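Long-range contact in arsenite methyltransferase (PDB 5EVJ), which probably methylates trivalent arsenic, transferring methyl groups from S-adenosylmethionine to arsenic triglutathione to give mono-, di- and trimethylated products: residues A102-M116 with L136-I150. The protein carries 15 engineered substitutions. Numbering follows the deposited sequence.
Sequences AKLVGEKGSVTGVDM and LGYGKSNMTFIQGEI
Tyr138 and Asn142 share one acceptor, Ala102 O near the end of helix 96-104. Tyr138 OH donates to Ala102 O over 2.9 Å, tilted 19° from the carbonyl plane; Asn142 ND2 gives it a longer bond of 3.3 Å, in that plane, on a lone pair. ND2 also bonds Gly109 O at 3.0 Å, from above that carbonyl plane. Asn142 CG, set between its N and C (chi1 58°), points the amide into the 106-109 turn.

Carbon meets both faces of the Tyr138 ring: Leu136 CB over the centre of one, Glu107 CA toward the rim of the other in a CH-pi contact, 3.8 Å from the centroid. The Glu107 chain continues along that face until OE2 takes Gly139 N-H at 2.8 Å on its syn side. A leucine in place of Tyr138 would probably leave Ala102 O with the long Asn142 bond as its remaining grip here and Glu107 without its flat partner.

Parallel pairing begins at Asn142 O, which accepts from Val111 N, and runs to Gly148 N on Asp115 O, in the Rossmann-like methyltransferase sheet, where 143-147 is an edge strand beside 110-115. Their axes approach to 4.7 Å and diverge by 18°.

Ala102 CB meets Met143 SD at 3.6 Å; on the face of Thr112, Val114 and Ile146, Ile146 CD1 meets Thr112 CG2 at 4.0 Å and CG1 lies beside Val114 CG2.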
loop_
_atom_site.group_PDB
_atom_site.type_symbol
_atom_site.label_atom_id
_atom_site.label_comp_id
_atom_site.label_asym_id
_atom_site.label_seq_id
_atom_site.Cartn_x
_atom_site.Cartn_y
_atom_site.Cartn_z
ATOM N N ALA A 102 -0.165 -14.381 -0.793
ATOM C CA ALA A 102 -0.240 -15.671 -0.138
ATOM C C ALA A 102 1.082 -16.374 -0.406
ATOM O O ALA A 102 1.643 -16.998 0.476
ATOM C CB ALA A 102 -1.380 -16.466 -0.711
ATOM N N LYS A 103 1.614 -16.211 -1.603
ATOM C CA LYS A 103 2.945 -16.763 -1.876
ATOM C C LYS A 103 4.057 -16.019 -1.162
ATOM O O LYS A 103 4.960 -16.606 -0.516
ATOM C CB LYS A 103 3.261 -16.724 -3.360
ATOM C CG LYS A 103 4.693 -17.232 -3.552
ATOM C CD LYS A 103 5.133 -17.313 -4.998
ATOM C CE LYS A 103 6.435 -18.112 -5.108
ATOM N NZ LYS A 103 7.526 -17.519 -4.250
ATOM N N LEU A 104 4.022 -14.696 -1.286
ATOM C CA LEU A 104 5.209 -13.953 -0.822
ATOM C C LEU A 104 5.314 -13.895 0.660
ATOM O O LEU A 104 6.406 -13.593 1.170
ATOM C CB LEU A 104 5.287 -12.513 -1.438
ATOM C CG LEU A 104 5.609 -12.482 -2.940
ATOM C CD1 LEU A 104 5.718 -11.042 -3.383
ATOM C CD2 LEU A 104 6.911 -13.214 -3.218
ATOM N N VAL A 105 4.199 -14.104 1.374
ATOM C CA VAL A 105 4.345 -14.222 2.835
ATOM C C VAL A 105 4.799 -15.587 3.320
ATOM O O VAL A 105 4.983 -15.785 4.572
ATOM C CB VAL A 105 3.065 -13.889 3.636
ATOM C CG1 VAL A 105 2.637 -12.462 3.301
ATOM C CG2 VAL A 105 1.958 -14.892 3.332
ATOM N N GLY A 106 4.947 -16.542 2.388
ATOM C CA GLY A 106 5.294 -17.900 2.871
ATOM C C GLY A 106 4.180 -18.660 3.602
ATOM O O GLY A 106 3.059 -18.148 3.884
ATOM N N GLU A 107 4.495 -19.896 3.927
ATOM C CA GLU A 107 3.515 -20.810 4.514
ATOM C C GLU A 107 3.088 -20.383 5.893
ATOM O O GLU A 107 1.985 -20.627 6.302
ATOM C CB GLU A 107 4.111 -22.208 4.551
ATOM C CG GLU A 107 3.108 -23.276 4.956
ATOM C CD GLU A 107 3.516 -24.666 4.478
ATOM O OE1 GLU A 107 4.702 -24.852 4.146
ATOM O OE2 GLU A 107 2.639 -25.552 4.436
ATOM N N LYS A 108 3.938 -19.648 6.576
ATOM C CA LYS A 108 3.621 -19.244 7.933
ATOM C C LYS A 108 2.889 -17.900 7.988
ATOM O O LYS A 108 2.332 -17.547 9.005
ATOM C CB LYS A 108 4.882 -19.237 8.792
ATOM C CG LYS A 108 5.179 -20.606 9.411
ATOM C CD LYS A 108 6.603 -20.708 10.000
ATOM C CE LYS A 108 6.851 -22.085 10.611
ATOM N NZ LYS A 108 8.005 -22.106 11.556
ATOM N N GLY A 109 2.867 -17.162 6.880
ATOM C CA GLY A 109 2.168 -15.889 6.872
ATOM C C GLY A 109 0.729 -16.182 6.464
ATOM O O GLY A 109 0.405 -17.346 6.133
ATOM N N SER A 110 -0.136 -15.157 6.465
ATOM C CA SER A 110 -1.505 -15.357 5.950
ATOM C C SER A 110 -2.117 -14.115 5.364
ATOM O O SER A 110 -1.620 -12.993 5.583
ATOM C CB SER A 110 -2.417 -15.883 7.047
ATOM O OG SER A 110 -2.245 -15.084 8.180
ATOM N N VAL A 111 -3.164 -14.340 4.574
ATOM C CA VAL A 111 -3.829 -13.337 3.846
ATOM C C VAL A 111 -5.330 -13.438 4.042
ATOM O O VAL A 111 -5.915 -14.541 3.962
ATOM C CB VAL A 111 -3.479 -13.436 2.344
ATOM C CG1 VAL A 111 -4.159 -12.318 1.552
ATOM C CG2 VAL A 111 -1.957 -13.424 2.157
ATOM N N THR A 112 -5.939 -12.277 4.280
ATOM C CA THR A 112 -7.347 -12.134 4.310
ATOM C C THR A 112 -7.788 -11.184 3.166
ATOM O O THR A 112 -7.232 -10.098 2.965
ATOM C CB THR A 112 -7.793 -11.589 5.663
ATOM O OG1 THR A 112 -7.421 -12.507 6.708
ATOM C CG2 THR A 112 -9.309 -11.347 5.708
ATOM N N GLY A 113 -8.781 -11.603 2.402
ATOM C CA GLY A 113 -9.326 -10.767 1.313
ATOM C C GLY A 113 -10.790 -10.433 1.627
ATOM O O GLY A 113 -11.563 -11.308 2.068
ATOM N N VAL A 114 -11.149 -9.166 1.457
ATOM C CA VAL A 114 -12.492 -8.693 1.691
ATOM C C VAL A 114 -13.007 -8.209 0.379
ATOM O O VAL A 114 -12.384 -7.365 -0.231
ATOM C CB VAL A 114 -12.535 -7.495 2.641
ATOM C CG1 VAL A 114 -13.955 -6.972 2.760
ATOM C CG2 VAL A 114 -12.062 -7.879 4.018
ATOM N N ASP A 115 -14.108 -8.774 -0.109
ATOM C CA ASP A 115 -14.776 -8.136 -1.253
ATOM C C ASP A 115 -16.275 -7.948 -1.110
ATOM O O ASP A 115 -16.897 -8.511 -0.202
ATOM C CB ASP A 115 -14.416 -8.747 -2.588
ATOM C CG ASP A 115 -14.620 -7.729 -3.770
ATOM O OD1 ASP A 115 -15.762 -7.639 -4.274
ATOM O OD2 ASP A 115 -13.663 -7.045 -4.197
ATOM N N MET A 116 -16.819 -7.094 -1.970
ATOM C CA MET A 116 -18.203 -6.660 -1.855
ATOM C C MET A 116 -19.114 -7.635 -2.613
ATOM O O MET A 116 -20.269 -7.851 -2.209
ATOM C CB MET A 116 -18.357 -5.228 -2.385
ATOM C CG MET A 116 -19.712 -4.585 -2.070
ATOM S SD MET A 116 -20.287 -3.334 -3.263
ATOM C CE MET A 116 -20.847 -4.273 -4.700
ATOM N N LEU A 136 2.136 -23.626 -4.665
ATOM C CA LEU A 136 3.035 -23.127 -3.620
ATOM C C LEU A 136 3.650 -24.269 -2.818
ATOM O O LEU A 136 4.613 -24.053 -2.094
ATOM C CB LEU A 136 2.356 -22.084 -2.697
ATOM C CG LEU A 136 1.628 -20.946 -3.481
ATOM C CD1 LEU A 136 0.980 -19.904 -2.549
ATOM C CD2 LEU A 136 2.592 -20.300 -4.485
ATOM N N GLY A 137 3.117 -25.484 -2.973
ATOM C CA GLY A 137 3.557 -26.621 -2.169
ATOM C C GLY A 137 3.244 -26.434 -0.679
ATOM O O GLY A 137 3.962 -26.940 0.128
ATOM N N TYR A 138 2.187 -25.695 -0.308
ATOM C CA TYR A 138 1.843 -25.609 1.122
ATOM C C TYR A 138 0.963 -26.780 1.500
ATOM O O TYR A 138 0.219 -27.298 0.658
ATOM C CB TYR A 138 1.052 -24.355 1.479
ATOM C CG TYR A 138 1.704 -23.012 1.257
ATOM C CD1 TYR A 138 3.104 -22.880 1.096
ATOM C CD2 TYR A 138 0.923 -21.850 1.270
ATOM C CE1 TYR A 138 3.714 -21.641 0.893
ATOM C CE2 TYR A 138 1.505 -20.598 1.061
ATOM C CZ TYR A 138 2.885 -20.494 0.874
ATOM O OH TYR A 138 3.417 -19.258 0.674
ATOM N N GLY A 139 0.991 -27.150 2.779
ATOM C CA GLY A 139 0.018 -28.105 3.315
ATOM C C GLY A 139 -1.415 -27.728 3.010
ATOM O O GLY A 139 -2.181 -28.550 2.530
ATOM N N LYS A 140 -1.781 -26.481 3.316
ATOM C CA LYS A 140 -3.112 -25.903 2.964
ATOM C C LYS A 140 -3.048 -24.404 2.588
ATOM O O LYS A 140 -2.040 -23.733 2.822
ATOM C CB LYS A 140 -4.062 -26.074 4.142
ATOM C CG LYS A 140 -3.411 -25.687 5.460
ATOM C CD LYS A 140 -4.170 -26.346 6.597
ATOM C CE LYS A 140 -3.976 -25.566 7.879
ATOM N NZ LYS A 140 -4.668 -24.260 7.776
ATOM N N SER A 141 -4.123 -23.881 2.016
ATOM C CA SER A 141 -4.261 -22.435 1.751
ATOM C C SER A 141 -4.017 -21.609 3.026
ATOM O O SER A 141 -4.523 -21.955 4.116
ATOM C CB SER A 141 -5.644 -22.164 1.203
ATOM O OG SER A 141 -5.911 -20.789 1.160
ATOM N N ASN A 142 -3.192 -20.567 2.921
ATOM C CA ASN A 142 -3.096 -19.610 4.017
ATOM C C ASN A 142 -3.998 -18.350 3.708
ATOM O O ASN A 142 -3.793 -17.300 4.278
ATOM C CB ASN A 142 -1.644 -19.267 4.262
ATOM C CG ASN A 142 -0.909 -18.672 3.006
ATOM O OD1 ASN A 142 -1.420 -18.680 1.878
ATOM N ND2 ASN A 142 0.295 -18.090 3.235
ATOM N N MET A 143 -5.020 -18.500 2.856
ATOM C CA MET A 143 -5.977 -17.436 2.494
ATOM C C MET A 143 -7.392 -17.639 3.062
ATOM O O MET A 143 -7.872 -18.732 3.161
ATOM C CB MET A 143 -6.079 -17.297 0.971
ATOM C CG MET A 143 -4.743 -17.029 0.307
ATOM S SD MET A 143 -4.824 -16.815 -1.520
ATOM C CE MET A 143 -4.433 -18.517 -1.894
ATOM N N THR A 144 -8.055 -16.541 3.369
ATOM C CA THR A 144 -9.381 -16.474 3.894
ATOM C C THR A 144 -9.972 -15.337 3.089
ATOM O O THR A 144 -9.428 -14.215 3.060
ATOM C CB THR A 144 -9.400 -16.088 5.395
ATOM O OG1 THR A 144 -8.530 -16.954 6.157
ATOM C CG2 THR A 144 -10.833 -16.127 6.000
ATOM N N PHE A 145 -11.050 -15.629 2.377
ATOM C CA PHE A 145 -11.789 -14.596 1.700
ATOM C C PHE A 145 -13.092 -14.388 2.403
ATOM O O PHE A 145 -13.777 -15.330 2.662
ATOM C CB PHE A 145 -12.020 -15.048 0.289
ATOM C CG PHE A 145 -10.752 -15.140 -0.488
ATOM C CD1 PHE A 145 -10.107 -13.958 -0.940
ATOM C CD2 PHE A 145 -10.167 -16.359 -0.724
ATOM C CE1 PHE A 145 -8.911 -14.038 -1.622
ATOM C CE2 PHE A 145 -8.974 -16.453 -1.416
ATOM C CZ PHE A 145 -8.356 -15.295 -1.893
ATOM N N ILE A 146 -13.426 -13.150 2.756
ATOM C CA ILE A 146 -14.729 -12.905 3.357
ATOM C C ILE A 146 -15.470 -11.814 2.614
ATOM O O ILE A 146 -14.861 -10.976 1.938
ATOM C CB ILE A 146 -14.647 -12.600 4.872
ATOM C CG1 ILE A 146 -13.984 -11.265 5.144
ATOM C CG2 ILE A 146 -13.845 -13.674 5.603
ATOM C CD1 ILE A 146 -13.233 -11.293 6.450
ATOM N N GLN A 147 -16.787 -11.818 2.779
ATOM C CA GLN A 147 -17.665 -10.897 2.115
ATOM C C GLN A 147 -17.888 -9.682 2.977
ATOM O O GLN A 147 -18.302 -9.793 4.132
ATOM C CB GLN A 147 -19.009 -11.576 1.819
ATOM C CG GLN A 147 -20.082 -10.659 1.236
ATOM C CD GLN A 147 -20.675 -11.202 -0.075
ATOM O OE1 GLN A 147 -20.734 -10.479 -1.068
ATOM N NE2 GLN A 147 -21.107 -12.482 -0.085
ATOM N N GLY A 148 -17.724 -8.495 2.400
ATOM C CA GLY A 148 -17.797 -7.303 3.257
ATOM C C GLY A 148 -17.714 -5.995 2.557
ATOM O O GLY A 148 -17.504 -5.934 1.366
ATOM N N GLU A 149 -17.889 -4.929 3.318
ATOM C CA GLU A 149 -17.606 -3.624 2.811
ATOM C C GLU A 149 -16.304 -3.082 3.364
ATOM O O GLU A 149 -16.112 -2.955 4.592
ATOM C CB GLU A 149 -18.700 -2.669 3.173
ATOM C CG GLU A 149 -19.997 -2.869 2.401
ATOM C CD GLU A 149 -21.126 -2.120 3.098
ATOM O OE1 GLU A 149 -21.379 -2.384 4.306
ATOM O OE2 GLU A 149 -21.731 -1.238 2.458
ATOM N N ILE A 150 -15.441 -2.665 2.442
ATOM C CA ILE A 150 -14.157 -2.121 2.872
ATOM C C ILE A 150 -14.266 -0.995 3.867
ATOM O O ILE A 150 -13.345 -0.859 4.672
ATOM C CB ILE A 150 -13.171 -1.878 1.734
ATOM C CG1 ILE A 150 -13.708 -0.846 0.736
ATOM C CG2 ILE A 150 -12.800 -3.205 1.029
ATOM C CD1 ILE A 150 -12.704 -0.663 -0.369
HETATM O O HOH W 1 -5.940 -16.331 6.331
#